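Local atomic coordinates of cobalamin biosynthesis protein CobN (Mycobacterium tuberculosis, PDB entry 7C6O), a protein that is the catalytic subunit of the cobaltochelatase that inserts cobalt into the corrin ring during cobalamin biosynthesis, with ATP hydrolysis. Residues S46-D49 with T50-I53; A134-A137 with H138-L141; E151-A154 with F155-T159. All blocks are in the same frame, centred on the assembly; numbering follows the deposited sequence.

Contact 1. Residues S46-D49 with T50-I53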
ATOM      1  N   SER A  46      10.444 -31.027 -29.793  1.00 14.15           N
ATOM      2  CA  SER A  46       9.957 -29.678 -30.042  1.00 13.49           C
ATOM      3  C   SER A  46      10.471 -28.733 -28.969  1.00 16.09           C
ATOM      4  O   SER A  46      10.488 -29.073 -27.784  1.00 16.72           O
ATOM      5  CB  SER A  46       8.425 -29.625 -30.076  1.00 15.08           C
ATOM      6  OG  SER A  46       7.968 -28.308 -30.345  1.00 16.91           O
ATOM      7  N   THR A  47      10.889 -27.544 -29.389  1.00 17.92           N
ATOM      8  CA  THR A  47      11.267 -26.512 -28.438  1.00 18.05           C
ATOM      9  C   THR A  47      10.062 -25.838 -27.801  1.00 20.55           C
ATOM     10  O   THR A  47      10.239 -24.962 -26.948  1.00 22.23           O
ATOM     11  CB  THR A  47      12.147 -25.465 -29.119  1.00 19.15           C
ATOM     12  OG1 THR A  47      11.511 -25.015 -30.320  1.00 19.51           O
ATOM     13  CG2 THR A  47      13.506 -26.061 -29.460  1.00 22.90           C
ATOM     14  N   SER A  48       8.849 -26.219 -28.193  1.00 20.29           N
ATOM     15  CA  SER A  48       7.625 -25.738 -27.567  1.00 19.54           C
ATOM     16  C   SER A  48       7.130 -26.812 -26.610  1.00 19.06           C
ATOM     17  O   SER A  48       6.678 -27.877 -27.045  1.00 17.11           O
ATOM     18  CB  SER A  48       6.564 -25.411 -28.615  1.00 24.17           C
ATOM     19  OG  SER A  48       5.298 -25.221 -28.006  1.00 26.91           O
ATOM     20  N   ASP A  49       7.216 -26.538 -25.308  1.00 19.01           N
ATOM     21  CA  ASP A  49       6.733 -27.506 -24.330  1.00 22.98           C
ATOM     22  C   ASP A  49       5.232 -27.737 -24.445  1.00 18.77           C
ATOM     23  O   ASP A  49       4.749 -28.793 -24.028  1.00 21.58           O
ATOM     24  CB  ASP A  49       7.094 -27.055 -22.915  1.00 27.09           C
ATOM     25  CG  ASP A  49       8.579 -27.182 -22.625  1.00 29.76           C
ATOM     26  OD1 ASP A  49       9.231 -28.071 -23.217  1.00 29.83           O
ATOM     27  OD2 ASP A  49       9.096 -26.395 -21.806  1.00 31.15           O
ATOM     28  N   THR A  50       4.490 -26.776 -25.005  1.00 16.53           N
ATOM     29  CA  THR A  50       3.070 -26.999 -25.261  1.00 19.08           C
ATOM     30  C   THR A  50       2.864 -28.186 -26.196  1.00 18.37           C
ATOM     31  O   THR A  50       1.959 -29.002 -25.981  1.00 19.61           O
ATOM     32  CB  THR A  50       2.442 -25.732 -25.842  1.00 22.34           C
ATOM     33  OG1 THR A  50       2.636 -24.645 -24.928  1.00 22.89           O
ATOM     34  CG2 THR A  50       0.949 -25.927 -26.073  1.00 20.80           C
ATOM     35  N   ASP A  51       3.703 -28.303 -27.232  1.00 16.49           N
ATOM     36  CA  ASP A  51       3.660 -29.473 -28.110  1.00 17.83           C
ATOM     37  C   ASP A  51       3.827 -30.760 -27.314  1.00 18.11           C
ATOM     38  O   ASP A  51       3.064 -31.719 -27.487  1.00 18.08           O
ATOM     39  CB  ASP A  51       4.758 -29.383 -29.174  1.00 15.74           C
ATOM     40  CG  ASP A  51       4.541 -28.254 -30.159  1.00 20.05           C
ATOM     41  OD1 ASP A  51       3.448 -27.652 -30.163  1.00 19.09           O
ATOM     42  OD2 ASP A  51       5.479 -27.970 -30.936  1.00 17.91           O
ATOM     43  N   LEU A  52       4.833 -30.799 -26.437  1.00 16.11           N
ATOM     44  CA  LEU A  52       5.140 -32.026 -25.711  1.00 17.28           C
ATOM     45  C   LEU A  52       4.024 -32.388 -24.739  1.00 16.26           C
ATOM     46  O   LEU A  52       3.702 -33.570 -24.569  1.00 15.62           O
ATOM     47  CB  LEU A  52       6.472 -31.874 -24.975  1.00 17.36           C
ATOM     48  CG  LEU A  52       7.626 -31.342 -25.829  1.00 18.48           C
ATOM     49  CD1 LEU A  52       8.933 -31.322 -25.044  1.00 18.69           C
ATOM     50  CD2 LEU A  52       7.777 -32.151 -27.111  1.00 17.13           C
ATOM     51  N   ILE A  53       3.420 -31.386 -24.099  1.00 16.25           N
ATOM     52  CA  ILE A  53       2.317 -31.655 -23.184  1.00 19.10           C
ATOM     53  C   ILE A  53       1.088 -32.116 -23.958  1.00 18.31           C
ATOM     54  O   ILE A  53       0.377 -33.034 -23.530  1.00 20.51           O
ATOM     55  CB  ILE A  53       2.024 -30.415 -22.321  1.00 17.46           C
ATOM     56  CG1 ILE A  53       3.257 -30.053 -21.486  1.00 20.31           C
ATOM     57  CG2 ILE A  53       0.827 -30.661 -21.412  1.00 18.59           C
ATOM     58  CD1 ILE A  53       3.120 -28.759 -20.715  1.00 24.39           C
TER
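The hydroxyl of Ser46 donates to the carboxylate of Asp51, with OG 2.6 Å from OD2. It reaches that oxygen on the anti side and 24° out of the carboxylate plane. The same OG accepts the amide of Ser48, whose N lies 3.1 Å from Ser46 OG, and this second bond closes an ST turn. With OG anti to the backbone N (chi1 -179°), the Ser46 hydroxyl lies between the amide two residues on and the acid five residues on. Asp51 OD2 also packs on Ser48 CB, and Leu52 CD2 lies against the CB of Ser46 at 3.9 Å. The stretch is the strand-to-helix junction of a beta-alpha-beta crossover: strand 42-46, helix 49-58 and the adjacent parallel strand 62-65. Ser48 occupies the N-cap position, and its O takes a weak bond from Asp51 N (122° at the hydrogen). The regular helical pattern is taken up by Asp49, whose O lies 2.9 Å from Ile53 N. Ile53 CG1 packs against that same carbonyl oxygen. Leu52 CD1 meets Asp49 OD1 at 3.7 Å, while a hydrogen bond from Asn66 and a salt bridge to Arg69 hold the Asp49 carboxylate. Asp51 OD2 has a second partner as well, a salt bridge to Arg88 on strand 84-89, which would probably favour the ionised acid.

Contact 2. Residues A134-A137 with H138-L141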
ATOM      1  N   ALA A 134       5.599 -33.964 -44.484  1.00 13.02           N
ATOM      2  CA  ALA A 134       6.124 -32.920 -43.609  1.00 12.16           C
ATOM      3  C   ALA A 134       5.212 -31.699 -43.591  1.00 11.40           C
ATOM      4  O   ALA A 134       5.001 -31.092 -42.535  1.00 11.44           O
ATOM      5  CB  ALA A 134       7.535 -32.531 -44.053  1.00 11.56           C
ATOM      6  N   LEU A 135       4.662 -31.327 -44.749  1.00 13.10           N
ATOM      7  CA  LEU A 135       3.806 -30.146 -44.816  1.00 12.52           C
ATOM      8  C   LEU A 135       2.512 -30.352 -44.031  1.00 11.88           C
ATOM      9  O   LEU A 135       2.046 -29.434 -43.348  1.00 11.42           O
ATOM     10  CB  LEU A 135       3.511 -29.796 -46.274  1.00 11.98           C
ATOM     11  CG  LEU A 135       4.704 -29.290 -47.093  1.00 12.21           C
ATOM     12  CD1 LEU A 135       4.430 -29.391 -48.587  1.00 12.78           C
ATOM     13  CD2 LEU A 135       5.058 -27.857 -46.707  1.00 13.31           C
ATOM     14  N   GLN A 136       1.921 -31.545 -44.108  1.00 13.87           N
ATOM     15  CA  GLN A 136       0.709 -31.800 -43.333  1.00 14.52           C
ATOM     16  C   GLN A 136       1.017 -31.868 -41.841  1.00 13.70           C
ATOM     17  O   GLN A 136       0.242 -31.364 -41.020  1.00 13.57           O
ATOM     18  CB  GLN A 136       0.033 -33.088 -43.810  1.00 17.70           C
ATOM     19  CG  GLN A 136      -1.371 -33.324 -43.233  1.00 18.29           C
ATOM     20  CD  GLN A 136      -2.451 -32.502 -43.928  1.00 20.91           C
ATOM     21  OE1 GLN A 136      -2.186 -31.429 -44.467  1.00 23.15           O
ATOM     22  NE2 GLN A 136      -3.678 -33.013 -43.922  1.00 19.96           N
ATOM     23  N   ALA A 137       2.144 -32.483 -41.470  1.00 13.21           N
ATOM     24  CA  ALA A 137       2.560 -32.475 -40.071  1.00 10.77           C
ATOM     25  C   ALA A 137       2.744 -31.050 -39.564  1.00 10.72           C
ATOM     26  O   ALA A 137       2.387 -30.739 -38.420  1.00 10.56           O
ATOM     27  CB  ALA A 137       3.851 -33.274 -39.897  1.00 13.85           C
ATOM     28  N   HIS A 138       3.300 -30.172 -40.402  1.00 10.87           N
ATOM     29  CA  HIS A 138       3.451 -28.772 -40.018  1.00 12.28           C
ATOM     30  C   HIS A 138       2.111 -28.166 -39.621  1.00 11.07           C
ATOM     31  O   HIS A 138       2.022 -27.428 -38.633  1.00 12.06           O
ATOM     32  CB  HIS A 138       4.077 -27.979 -41.164  1.00 13.05           C
ATOM     33  CG  HIS A 138       4.148 -26.507 -40.905  1.00 12.20           C
ATOM     34  ND1 HIS A 138       5.243 -25.907 -40.320  1.00 12.49           N
ATOM     35  CD2 HIS A 138       3.255 -25.516 -41.138  1.00 13.64           C
ATOM     36  CE1 HIS A 138       5.024 -24.609 -40.210  1.00 13.15           C
ATOM     37  NE2 HIS A 138       3.823 -24.345 -40.697  1.00 13.64           N
ATOM     38  N   ILE A 139       1.055 -28.487 -40.367  1.00 11.62           N
ATOM     39  CA  ILE A 139      -0.259 -27.921 -40.084  1.00 13.84           C
ATOM     40  C   ILE A 139      -0.826 -28.491 -38.789  1.00 14.40           C
ATOM     41  O   ILE A 139      -1.382 -27.752 -37.966  1.00 13.26           O
ATOM     42  CB  ILE A 139      -1.200 -28.157 -41.280  1.00 14.77           C
ATOM     43  CG1 ILE A 139      -0.655 -27.444 -42.522  1.00 13.76           C
ATOM     44  CG2 ILE A 139      -2.612 -27.684 -40.957  1.00 16.51           C
ATOM     45  CD1 ILE A 139      -1.445 -27.705 -43.790  1.00 15.03           C
ATOM     46  N   TYR A 140      -0.701 -29.809 -38.585  1.00 11.82           N
ATOM     47  CA  TYR A 140      -1.152 -30.420 -37.337  1.00 11.14           C
ATOM     48  C   TYR A 140      -0.555 -29.707 -36.131  1.00 12.29           C
ATOM     49  O   TYR A 140      -1.256 -29.396 -35.162  1.00 15.11           O
ATOM     50  CB  TYR A 140      -0.770 -31.903 -37.293  1.00 13.32           C
ATOM     51  CG  TYR A 140      -1.721 -32.866 -37.967  1.00 16.42           C
ATOM     52  CD1 TYR A 140      -2.994 -33.100 -37.452  1.00 17.88           C
ATOM     53  CD2 TYR A 140      -1.327 -33.585 -39.087  1.00 15.72           C
ATOM     54  CE1 TYR A 140      -3.856 -34.003 -38.058  1.00 17.14           C
ATOM     55  CE2 TYR A 140      -2.177 -34.485 -39.699  1.00 15.62           C
ATOM     56  CZ  TYR A 140      -3.437 -34.693 -39.182  1.00 18.56           C
ATOM     57  OH  TYR A 140      -4.277 -35.591 -39.799  1.00 16.06           O
ATOM     58  N   LEU A 141       0.749 -29.438 -36.181  1.00 12.78           N
ATOM     59  CA  LEU A 141       1.440 -28.844 -35.045  1.00 13.22           C
ATOM     60  C   LEU A 141       1.217 -27.339 -34.958  1.00 14.60           C
ATOM     61  O   LEU A 141       1.181 -26.791 -33.851  1.00 17.72           O
ATOM     62  CB  LEU A 141       2.933 -29.168 -35.128  1.00 12.86           C
ATOM     63  CG  LEU A 141       3.243 -30.654 -34.909  1.00 14.25           C
ATOM     64  CD1 LEU A 141       4.627 -31.025 -35.422  1.00 14.86           C
ATOM     65  CD2 LEU A 141       3.109 -30.999 -33.432  1.00 17.32           C
TER
HETATM   66  O   HOH W   1      -4.504 -35.408 -42.664  1.00 22.48           O
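Gln136 and Tyr140 meet one turn apart on helix 131-143, a local contact on a helix that packs against strands 84-89 and 110-114 of the N-terminal parallel sheet. Gln136 CG rests 3.8 Å from Tyr140 CE2, and the amide and ring planes stand 85° apart. Gln136 leaves the helix with CG anti to its N and then bends at chi2 (79°), which turns the amide toward the hydroxyl end of the ring. There a water bridges the two polar ends, accepting from Gln136 NE2 at 2.8 Å and donating to Tyr140 OH at 2.9 Å. The phenol oxygen is also bonded to the backbone O of Thr168, so the water and Thr168 O both hold the one hydroxyl. On its other branch, Gln136 OE1 lies 3.9 Å from Ile139 CD1. The backbone is that of a regular alpha helix, with Tyr140 N 3.0 Å from Gln136 O and Leu141 N bonded to Ala137 O. Ile139 N is shared, bonding to Leu135 O and weakly to Gln136 O. Ala137 CA approaches the edge of the Tyr140 ring, while the Ala137 methyl packs on Val111 and Leu152. The His138 ring packs on Val113 and bonds through NE2 to the backbone O of Gln117. At the start of the stretch Ala134 touches Ser127, one of the residues at the sodium site.

Contact 3. Residues E151-A154 with F155-T159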
ATOM      1  N   GLU A 151      -4.290 -37.131 -33.704  1.00 16.82           N
ATOM      2  CA  GLU A 151      -4.431 -37.499 -35.109  1.00 17.91           C
ATOM      3  C   GLU A 151      -3.094 -37.457 -35.839  1.00 18.59           C
ATOM      4  O   GLU A 151      -2.883 -38.235 -36.776  1.00 14.02           O
ATOM      5  CB  GLU A 151      -5.448 -36.587 -35.798  1.00 18.19           C
ATOM      6  CG  GLU A 151      -6.841 -36.652 -35.184  1.00 21.29           C
ATOM      7  CD  GLU A 151      -7.419 -38.054 -35.192  1.00 28.07           C
ATOM      8  OE1 GLU A 151      -7.407 -38.702 -36.261  1.00 25.61           O
ATOM      9  OE2 GLU A 151      -7.877 -38.515 -34.122  1.00 28.98           O
ATOM     10  N   LEU A 152      -2.183 -36.569 -35.426  1.00 17.84           N
ATOM     11  CA  LEU A 152      -0.860 -36.528 -36.046  1.00 16.00           C
ATOM     12  C   LEU A 152      -0.151 -37.868 -35.922  1.00 13.99           C
ATOM     13  O   LEU A 152       0.461 -38.347 -36.885  1.00 12.05           O
ATOM     14  CB  LEU A 152      -0.007 -35.425 -35.417  1.00 15.62           C
ATOM     15  CG  LEU A 152       1.455 -35.390 -35.877  1.00 14.74           C
ATOM     16  CD1 LEU A 152       1.569 -35.019 -37.361  1.00 12.29           C
ATOM     17  CD2 LEU A 152       2.271 -34.438 -35.010  1.00 15.62           C
ATOM     18  N   HIS A 153      -0.222 -38.485 -34.742  1.00 15.75           N
ATOM     19  CA  HIS A 153       0.413 -39.782 -34.540  1.00 18.09           C
ATOM     20  C   HIS A 153      -0.130 -40.811 -35.525  1.00 19.57           C
ATOM     21  O   HIS A 153       0.635 -41.548 -36.157  1.00 17.19           O
ATOM     22  CB  HIS A 153       0.198 -40.245 -33.099  1.00 16.70           C
ATOM     23  CG  HIS A 153       1.002 -41.449 -32.723  1.00 19.20           C
ATOM     24  ND1 HIS A 153       0.757 -42.701 -33.244  1.00 19.58           N
ATOM     25  CD2 HIS A 153       2.043 -41.595 -31.868  1.00 19.19           C
ATOM     26  CE1 HIS A 153       1.616 -43.565 -32.731  1.00 20.81           C
ATOM     27  NE2 HIS A 153       2.406 -42.919 -31.894  1.00 19.83           N
ATOM     28  N   ALA A 154      -1.455 -40.862 -35.675  1.00 15.44           N
ATOM     29  CA  ALA A 154      -2.060 -41.823 -36.592  1.00 15.26           C
ATOM     30  C   ALA A 154      -1.761 -41.467 -38.044  1.00 16.75           C
ATOM     31  O   ALA A 154      -1.506 -42.356 -38.866  1.00 14.94           O
ATOM     32  CB  ALA A 154      -3.567 -41.893 -36.353  1.00 14.50           C
ATOM     33  N   PHE A 155      -1.793 -40.175 -38.379  1.00 16.41           N
ATOM     34  CA  PHE A 155      -1.458 -39.750 -39.733  1.00 15.83           C
ATOM     35  C   PHE A 155      -0.052 -40.197 -40.114  1.00 14.03           C
ATOM     36  O   PHE A 155       0.169 -40.722 -41.210  1.00 14.95           O
ATOM     37  CB  PHE A 155      -1.587 -38.230 -39.861  1.00 13.38           C
ATOM     38  CG  PHE A 155      -0.973 -37.677 -41.117  1.00 16.03           C
ATOM     39  CD1 PHE A 155      -1.627 -37.798 -42.335  1.00 15.69           C
ATOM     40  CD2 PHE A 155       0.265 -37.051 -41.085  1.00 13.72           C
ATOM     41  CE1 PHE A 155      -1.064 -37.301 -43.495  1.00 16.12           C
ATOM     42  CE2 PHE A 155       0.836 -36.549 -42.240  1.00 12.39           C
ATOM     43  CZ  PHE A 155       0.173 -36.674 -43.449  1.00 17.26           C
ATOM     44  N   LEU A 156       0.912 -39.998 -39.215  1.00 11.47           N
ATOM     45  CA  LEU A 156       2.290 -40.350 -39.536  1.00 12.08           C
ATOM     46  C   LEU A 156       2.470 -41.858 -39.639  1.00 14.49           C
ATOM     47  O   LEU A 156       3.155 -42.345 -40.545  1.00 15.01           O
ATOM     48  CB  LEU A 156       3.235 -39.769 -38.490  1.00 13.09           C
ATOM     49  CG  LEU A 156       3.340 -38.247 -38.531  1.00 13.64           C
ATOM     50  CD1 LEU A 156       4.169 -37.763 -37.362  1.00 14.52           C
ATOM     51  CD2 LEU A 156       3.942 -37.809 -39.855  1.00 12.92           C
ATOM     52  N   CYS A 157       1.864 -42.611 -38.719  1.00 15.12           N
ATOM     53  CA  CYS A 157       1.965 -44.066 -38.771  1.00 16.05           C
ATOM     54  C   CYS A 157       1.376 -44.613 -40.067  1.00 13.66           C
ATOM     55  O   CYS A 157       2.021 -45.401 -40.770  1.00 16.46           O
ATOM     56  CB  CYS A 157       1.267 -44.682 -37.558  1.00 17.41           C
ATOM     57  SG  CYS A 157       2.155 -44.464 -36.007  1.00 19.34           S
ATOM     58  N   ASP A 158       0.152 -44.201 -40.405  1.00 16.87           N
ATOM     59  CA  ASP A 158      -0.491 -44.715 -41.613  1.00 18.34           C
ATOM     60  C   ASP A 158       0.246 -44.273 -42.870  1.00 17.53           C
ATOM     61  O   ASP A 158       0.344 -45.035 -43.840  1.00 16.05           O
ATOM     62  CB  ASP A 158      -1.951 -44.265 -41.674  1.00 17.70           C
ATOM     63  CG  ASP A 158      -2.823 -44.961 -40.647  1.00 21.35           C
ATOM     64  OD1 ASP A 158      -2.278 -45.703 -39.801  1.00 19.15           O
ATOM     65  OD2 ASP A 158      -4.057 -44.764 -40.695  1.00 22.85           O
ATOM     66  N   THR A 159       0.767 -43.045 -42.880  1.00 14.82           N
ATOM     67  CA  THR A 159       1.427 -42.529 -44.073  1.00 16.30           C
ATOM     68  C   THR A 159       2.811 -43.134 -44.252  1.00 18.07           C
ATOM     69  O   THR A 159       3.172 -43.557 -45.356  1.00 18.08           O
ATOM     70  CB  THR A 159       1.525 -41.000 -44.004  1.00 15.67           C
ATOM     71  OG1 THR A 159       0.210 -40.437 -43.952  1.00 15.12           O
ATOM     72  CG2 THR A 159       2.261 -40.454 -45.223  1.00 15.75           C
TER
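Phe155 and Ala154 adjoin at the middle of helix 146-161, with Leu152 a turn earlier on the side of Phe155. The amide of Phe155 makes a short bond to Glu151, N to O 2.7 Å, and Phe155 CB is 3.3 Å from that same oxygen. Leu152 O lies at the edge of the Phe155 ring, near its plane. One face of the ring carries the hydroxyl of Thr159, whose OG1 stands 3.4 Å above it, offset toward the rim. That hydroxyl also bonds to Phe155 O, 2.8 Å from OG1, and the Thr159 amide reaches the same oxygen from the opposite face of the carbonyl plane. Leu152 turns its CD1 onto Leu156, 3.8 Å from Leu156 CD1; with CG anti to the backbone N (chi1 173°), its end comes forward to Leu156. Ala154 contributes a small methyl beside Phe155 N, and its carbonyl takes the amide of Asp158, whose carboxylate accepts hydrogen bonds from Phe165 N and Gly166 N and is hydrogen-bonded to Thr163 OG1. On another side of the helix Cys157 SG lies 4.1 Å from the centroid of the His153 ring, an oblique sulfur-aromatic contact, while His153 NE2 is bonded to Asn61 O. Leu156 faces Ile84 on strand 84-89 and Phe155 meets Phe167 edge-to-face, in a helix packed against both the parallel sheet and helix 131-143 of an alpha/beta domain.

The three contacts follow in series along the chain, all in the N-terminal alpha/beta region. Contact 1 opens helix 49-58; contacts 2 and 3 lie on helices 131-143 and 146-161. Contacts 2 and 3 have centres 11 Å apart and touch: Tyr140 and Phe155 rings meet at about 45°, and Phe155 CZ lies 3.6 Å from Gln136 CB. Contact 1 is about 15 Å from contact 2 and 18 Å from contact 3, centre to centre, and touches neither. Strand 84-89 ties them together: Arg88 pairs with Asp51 and meets Leu141, while Val86 packs against both Leu141 and Leu156, holding two consecutive helices and the start of helix 49-58 on one parallel sheet, well away from the chain's centre.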